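Local coordinates for protein Bis(5'-nucleosyl)-tetraphosphatase [asymmetrical] (Caenorhabditis elegans, PDB 1KTG) that hydrolyses diadenosine tetraphosphate asymmetrically to AMP and ATP, as a divalent-metal-dependent member of the Nudix family, at residues A[9-12]-A[17-20]; A[20-25]-A[116-121]. One frame throughout, in Å; residues are numbered along the deposited sequence.

Interaction 1: residues A[9-12]-A[17-20]; sequences VIYR and KIEF
Glu-19 OE1 is gripped by two donors of Arg-12, NE and NH2, each 2.8 Å away, in a salt bridge across the antiparallel beta hairpin of strands 3-14 and 17-25 in the Nudix fold. The extended arginine chain runs beside the glutamate, both pointing the same way. OE1 approaches the guanidinium at its edge, almost in its plane, and the carboxylate is turned only 23° from that plane. With one oxygen serving both donors, each N-H...O angle is 144°, short of straight, yet the double grip restricts rotation of the guanidinium, which also makes a cation-pi contact with Trp-109.

In the backbone of the same two residues, a hydrogen-bonded pair, Arg-12 N bonds to Glu-19 O (2.8 Å) and Glu-19 N to Arg-12 O (2.9 Å). The next pair, Tyr-11 and Phe-20, is non-hydrogen-bonded and turns its rings to the other face of the sheet. There Val-9 and Tyr-11 also meet helix 122-137, while Tyr-11 OH bonds to His-67. Ile-18 CD1 lies 3.7 Å from Tyr-11 CD1. Val-9, its chi1 of 171° setting CG1 opposite the backbone N, brings that methyl to 3.6 Å from Phe-20 CD2.

Interaction 2: residues A[20-25]-A[116-121]; sequences FLLLQA and IKIADY. With AMP (adenosine monophosphate), chain J.
Leu-22 holds CG anti to its carbonyl carbon (chi1 -66°) and stretches on to CD1, while in Ile-118 a chi1 of -72° sends CG1 away from the carbonyl carbon and leaves CG2 anti to the backbone N; these torsions bring the two methyls together, with Leu-22 CD1 3.8 Å from Ile-118 CG2. The leucine projects from strand 17-25 toward the last turn of helix 112-119, and the two branched chains meet at an oblique angle. CD1 also faces Ala-119 CB, at a looser 4.5 Å. No hydrogen bond links the segments, so this is apolar helix-on-sheet packing through a single leucine.

Past Ala-119 the helix ends. Asp-120 N still bonds to Ile-116 O (3.0 Å), but Asp-120 takes a positive phi of 68° and the chain swings round to Tyr-121, the N-cap residue of helix 122-137. This turn delivers the tyrosine to the nucleotide pocket rather than to strand 17-25. The adenine of AMP covers one face of its ring, with AMP C5 3.3 Å above the plane and displaced toward the rim. Beyond the ring, Tyr-121 OH shares a short 2.5 Å hydrogen bond with the ribose O2' of AMP. One side chain thus contacts both base and sugar, and His-31, which also hydrogen-bonds AMP, touches the tyrosine side chain.

Trp-32 contacts both Leu-22 and Ile-118, and Pro-34 also touches the leucine. The contact thus packs the end of helix 112-119 against strands 17-25 and 32-38, with strand 104-110 bonded to strand 17-25 through Lys-108 and Leu-22.

Overall arrangement
Strand 17-25 serves both contacts, and Phe-20 belongs to both ranges; the two are joined where Ile-10 O lies 2.9 Å from Leu-21 N, a probable hydrogen bond that continues the hairpin ladder. Both contacts are largely buried, with Lys-17 as the exposed end of interaction 1. Interaction 1 is strand-to-strand, combining backbone bonds, a charged pair on one face of the sheet and an aromatic, aliphatic cluster on the other. Interaction 2 is smaller and purely apolar between protein segments, tying residues distant in sequence, a strand leucine and a helix end. Tyr-121, beyond the helix end, makes the polar contact, to AMP, about 11 Å from the side chain of Val-9 in interaction 1.

Interaction 1: residues A[9-12]-A[17-20]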
loop_
_atom_site.group_PDB
_atom_site.type_symbol
_atom_site.label_atom_id
_atom_site.label_comp_id
_atom_site.label_asym_id
_atom_site.label_seq_id
_atom_site.Cartn_x
_atom_site.Cartn_y
_atom_site.Cartn_z
ATOM N N VAL A 9 -0.995 3.203 0.328
ATOM C CA VAL A 9 -0.999 2.766 1.712
ATOM C C VAL A 9 -2.422 3.054 2.167
ATOM O O VAL A 9 -2.776 4.185 2.472
ATOM C CB VAL A 9 0.030 3.516 2.560
ATOM C CG1 VAL A 9 -0.148 3.197 4.057
ATOM C CG2 VAL A 9 1.436 3.145 2.123
ATOM N N ILE A 10 -3.252 2.025 2.113
ATOM C CA ILE A 10 -4.635 2.131 2.542
ATOM C C ILE A 10 -4.723 2.007 4.054
ATOM O O ILE A 10 -4.110 1.115 4.638
ATOM C CB ILE A 10 -5.448 0.982 1.946
ATOM C CG1 ILE A 10 -5.335 0.956 0.413
ATOM C CG2 ILE A 10 -6.897 1.057 2.443
ATOM C CD1 ILE A 10 -5.856 2.174 -0.274
ATOM N N TYR A 11 -5.491 2.896 4.676
ATOM C CA TYR A 11 -5.759 2.800 6.105
ATOM C C TYR A 11 -7.235 2.987 6.348
ATOM O O TYR A 11 -7.975 3.511 5.500
ATOM C CB TYR A 11 -4.973 3.835 6.915
ATOM C CG TYR A 11 -5.501 5.256 6.838
ATOM C CD1 TYR A 11 -6.260 5.794 7.869
ATOM C CD2 TYR A 11 -5.220 6.065 5.749
ATOM C CE1 TYR A 11 -6.742 7.096 7.811
ATOM C CE2 TYR A 11 -5.691 7.370 5.684
ATOM C CZ TYR A 11 -6.450 7.882 6.712
ATOM O OH TYR A 11 -6.921 9.190 6.645
ATOM N N ARG A 12 -7.659 2.552 7.524
ATOM C CA ARG A 12 -9.005 2.789 7.981
ATOM C C ARG A 12 -8.931 3.176 9.445
ATOM O O ARG A 12 -7.880 3.042 10.090
ATOM C CB ARG A 12 -9.880 1.553 7.794
ATOM C CG ARG A 12 -9.608 0.441 8.802
ATOM C CD ARG A 12 -10.400 -0.828 8.537
ATOM N NE ARG A 12 -10.119 -1.856 9.536
ATOM C CZ ARG A 12 -10.679 -3.050 9.555
ATOM N NH1 ARG A 12 -11.586 -3.387 8.628
ATOM N NH2 ARG A 12 -10.354 -3.901 10.518
ATOM N N LYS A 17 -9.175 3.745 16.076
ATOM C CA LYS A 17 -7.796 3.305 15.863
ATOM C C LYS A 17 -7.420 3.176 14.391
ATOM O O LYS A 17 -8.138 2.559 13.605
ATOM C CB LYS A 17 -7.535 1.963 16.567
ATOM C CG LYS A 17 -6.059 1.587 16.694
ATOM C CD LYS A 17 -5.315 2.595 17.591
ATOM C CE LYS A 17 -4.877 2.095 18.981
ATOM N NZ LYS A 17 -5.272 0.737 19.417
ATOM N N ILE A 18 -6.270 3.741 14.036
ATOM C CA ILE A 18 -5.760 3.643 12.681
ATOM C C ILE A 18 -5.243 2.225 12.431
ATOM O O ILE A 18 -4.532 1.652 13.271
ATOM C CB ILE A 18 -4.612 4.646 12.459
ATOM C CG1 ILE A 18 -5.107 6.094 12.607
ATOM C CG2 ILE A 18 -3.972 4.430 11.089
ATOM C CD1 ILE A 18 -6.040 6.535 11.532
ATOM N N GLU A 19 -5.638 1.655 11.301
ATOM C CA GLU A 19 -5.154 0.353 10.858
ATOM C C GLU A 19 -4.766 0.463 9.397
ATOM O O GLU A 19 -5.440 1.154 8.631
ATOM C CB GLU A 19 -6.226 -0.724 11.031
ATOM C CG GLU A 19 -6.612 -0.975 12.478
ATOM C CD GLU A 19 -7.634 -2.102 12.634
ATOM O OE1 GLU A 19 -8.368 -2.384 11.670
ATOM O OE2 GLU A 19 -7.707 -2.700 13.724
ATOM N N PHE A 20 -3.666 -0.193 9.036
ATOM C CA PHE A 20 -3.148 -0.242 7.659
ATOM C C PHE A 20 -3.400 -1.606 6.995
ATOM O O PHE A 20 -3.227 -2.668 7.627
ATOM C CB PHE A 20 -1.636 0.040 7.657
ATOM C CG PHE A 20 -1.277 1.383 8.226
ATOM C CD1 PHE A 20 -0.935 1.506 9.556
ATOM C CD2 PHE A 20 -1.332 2.522 7.438
ATOM C CE1 PHE A 20 -0.625 2.744 10.099
ATOM C CE2 PHE A 20 -1.019 3.765 7.972
ATOM C CZ PHE A 20 -0.675 3.868 9.311
#

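Interaction 2: residues A[20-25]-A[116-121]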
loop_
_atom_site.group_PDB
_atom_site.type_symbol
_atom_site.label_atom_id
_atom_site.label_comp_id
_atom_site.label_asym_id
_atom_site.label_seq_id
_atom_site.Cartn_x
_atom_site.Cartn_y
_atom_site.Cartn_z
ATOM N N PHE A 20 -3.666 -0.193 9.036
ATOM C CA PHE A 20 -3.148 -0.242 7.659
ATOM C C PHE A 20 -3.400 -1.606 6.995
ATOM O O PHE A 20 -3.227 -2.668 7.627
ATOM C CB PHE A 20 -1.636 0.040 7.657
ATOM C CG PHE A 20 -1.277 1.383 8.226
ATOM C CD1 PHE A 20 -0.935 1.506 9.556
ATOM C CD2 PHE A 20 -1.332 2.522 7.438
ATOM C CE1 PHE A 20 -0.625 2.744 10.099
ATOM C CE2 PHE A 20 -1.019 3.765 7.972
ATOM C CZ PHE A 20 -0.675 3.868 9.311
ATOM N N LEU A 21 -3.782 -1.589 5.722
ATOM C CA LEU A 21 -4.058 -2.826 4.998
ATOM C C LEU A 21 -2.790 -3.395 4.360
ATOM O O LEU A 21 -2.115 -2.715 3.600
ATOM C CB LEU A 21 -5.121 -2.603 3.915
ATOM C CG LEU A 21 -5.489 -3.827 3.058
ATOM C CD1 LEU A 21 -6.113 -4.941 3.895
ATOM C CD2 LEU A 21 -6.406 -3.448 1.892
ATOM N N LEU A 22 -2.465 -4.634 4.695
ATOM C CA LEU A 22 -1.346 -5.321 4.080
ATOM C C LEU A 22 -1.861 -6.573 3.389
ATOM O O LEU A 22 -2.795 -7.234 3.890
ATOM C CB LEU A 22 -0.275 -5.683 5.109
ATOM C CG LEU A 22 0.446 -4.500 5.756
ATOM C CD1 LEU A 22 1.455 -5.015 6.770
ATOM C CD2 LEU A 22 1.143 -3.635 4.723
ATOM N N LEU A 23 -1.233 -6.891 2.251
ATOM C CA LEU A 23 -1.551 -8.066 1.433
ATOM C C LEU A 23 -0.344 -9.010 1.351
ATOM O O LEU A 23 0.800 -8.586 1.177
ATOM C CB LEU A 23 -1.929 -7.647 0.014
ATOM C CG LEU A 23 -2.936 -6.518 -0.160
ATOM C CD1 LEU A 23 -3.140 -6.268 -1.649
ATOM C CD2 LEU A 23 -4.257 -6.848 0.515
ATOM N N GLN A 24 -0.609 -10.297 1.475
ATOM C CA GLN A 24 0.444 -11.288 1.440
ATOM C C GLN A 24 0.529 -11.912 0.052
ATOM O O GLN A 24 -0.453 -12.472 -0.457
ATOM C CB GLN A 24 0.199 -12.361 2.496
ATOM C CG GLN A 24 1.396 -13.230 2.725
ATOM C CD GLN A 24 1.093 -14.439 3.576
ATOM O OE1 GLN A 24 -0.030 -14.948 3.570
ATOM N NE2 GLN A 24 2.101 -14.917 4.299
ATOM N N ALA A 25 1.706 -11.807 -0.559
ATOM C CA ALA A 25 1.930 -12.330 -1.898
ATOM C C ALA A 25 1.692 -13.828 -1.934
ATOM O O ALA A 25 2.033 -14.544 -1.001
ATOM C CB ALA A 25 3.337 -12.031 -2.348
ATOM N N ILE A 116 4.437 -2.676 10.827
ATOM C CA ILE A 116 5.877 -2.555 10.618
ATOM C C ILE A 116 6.538 -3.924 10.741
ATOM O O ILE A 116 7.355 -4.306 9.901
ATOM C CB ILE A 116 6.499 -1.554 11.610
ATOM C CG1 ILE A 116 6.058 -0.132 11.271
ATOM C CG2 ILE A 116 8.004 -1.616 11.571
ATOM C CD1 ILE A 116 6.243 0.843 12.426
ATOM N N LYS A 117 6.172 -4.663 11.780
ATOM C CA LYS A 117 6.716 -5.999 11.972
ATOM C C LYS A 117 6.413 -6.907 10.771
ATOM O O LYS A 117 7.298 -7.623 10.293
ATOM C CB LYS A 117 6.160 -6.624 13.247
ATOM N N ILE A 118 5.165 -6.886 10.303
ATOM C CA ILE A 118 4.729 -7.764 9.211
ATOM C C ILE A 118 5.363 -7.365 7.866
ATOM O O ILE A 118 5.759 -8.232 7.085
ATOM C CB ILE A 118 3.182 -7.801 9.109
ATOM C CG1 ILE A 118 2.598 -8.599 10.283
ATOM C CG2 ILE A 118 2.740 -8.412 7.784
ATOM C CD1 ILE A 118 1.061 -8.607 10.358
ATOM N N ALA A 119 5.484 -6.065 7.622
ATOM C CA ALA A 119 6.061 -5.546 6.375
ATOM C C ALA A 119 7.551 -5.857 6.339
ATOM O O ALA A 119 8.140 -6.029 5.274
ATOM C CB ALA A 119 5.823 -4.061 6.257
ATOM N N ASP A 120 8.131 -5.905 7.530
ATOM C CA ASP A 120 9.493 -6.361 7.778
ATOM C C ASP A 120 10.634 -5.487 7.242
ATOM O O ASP A 120 11.623 -5.304 7.941
ATOM C CB ASP A 120 9.653 -7.830 7.371
ATOM C CG ASP A 120 11.061 -8.333 7.563
ATOM O OD1 ASP A 120 11.575 -8.336 8.713
ATOM O OD2 ASP A 120 11.735 -8.742 6.600
ATOM N N TYR A 121 10.508 -4.924 6.050
ATOM C CA TYR A 121 11.576 -4.100 5.484
ATOM C C TYR A 121 11.693 -2.745 6.184
ATOM O O TYR A 121 10.719 -2.002 6.298
ATOM C CB TYR A 121 11.344 -3.906 3.990
ATOM C CG TYR A 121 11.118 -5.218 3.280
ATOM C CD1 TYR A 121 9.866 -5.564 2.796
ATOM C CD2 TYR A 121 12.145 -6.133 3.142
ATOM C CE1 TYR A 121 9.658 -6.786 2.158
ATOM C CE2 TYR A 121 11.945 -7.351 2.510
ATOM C CZ TYR A 121 10.705 -7.667 2.025
ATOM O OH TYR A 121 10.508 -8.879 1.394
HETATM P P AMP J . 7.624 -6.738 -4.779
HETATM O O1P AMP J . 6.646 -6.691 -3.621
HETATM O O2P AMP J . 8.208 -5.367 -5.037
HETATM O O3P AMP J . 6.976 -7.441 -5.935
HETATM O "O5'" AMP J . 8.831 -7.682 -4.281
HETATM C "C5'" AMP J . 9.897 -8.044 -5.154
HETATM C "C4'" AMP J . 11.018 -8.624 -4.312
HETATM O "O4'" AMP J . 11.552 -7.572 -3.515
HETATM C "C3'" AMP J . 10.524 -9.707 -3.366
HETATM O "O3'" AMP J . 11.457 -10.777 -3.350
HETATM C "C2'" AMP J . 10.412 -9.024 -2.012
HETATM O "O2'" AMP J . 10.823 -9.857 -0.938
HETATM C "C1'" AMP J . 11.341 -7.825 -2.123
HETATM N N9 AMP J . 10.831 -6.595 -1.472
HETATM C C8 AMP J . 9.559 -6.145 -1.411
HETATM N N7 AMP J . 9.518 -4.974 -0.727
HETATM C C5 AMP J . 10.755 -4.660 -0.354
HETATM C C6 AMP J . 11.385 -3.553 0.393
HETATM N N6 AMP J . 10.630 -2.536 0.879
HETATM N N1 AMP J . 12.713 -3.593 0.578
HETATM C C2 AMP J . 13.468 -4.604 0.097
HETATM N N3 AMP J . 12.947 -5.642 -0.594
HETATM C C4 AMP J . 11.630 -5.724 -0.841
#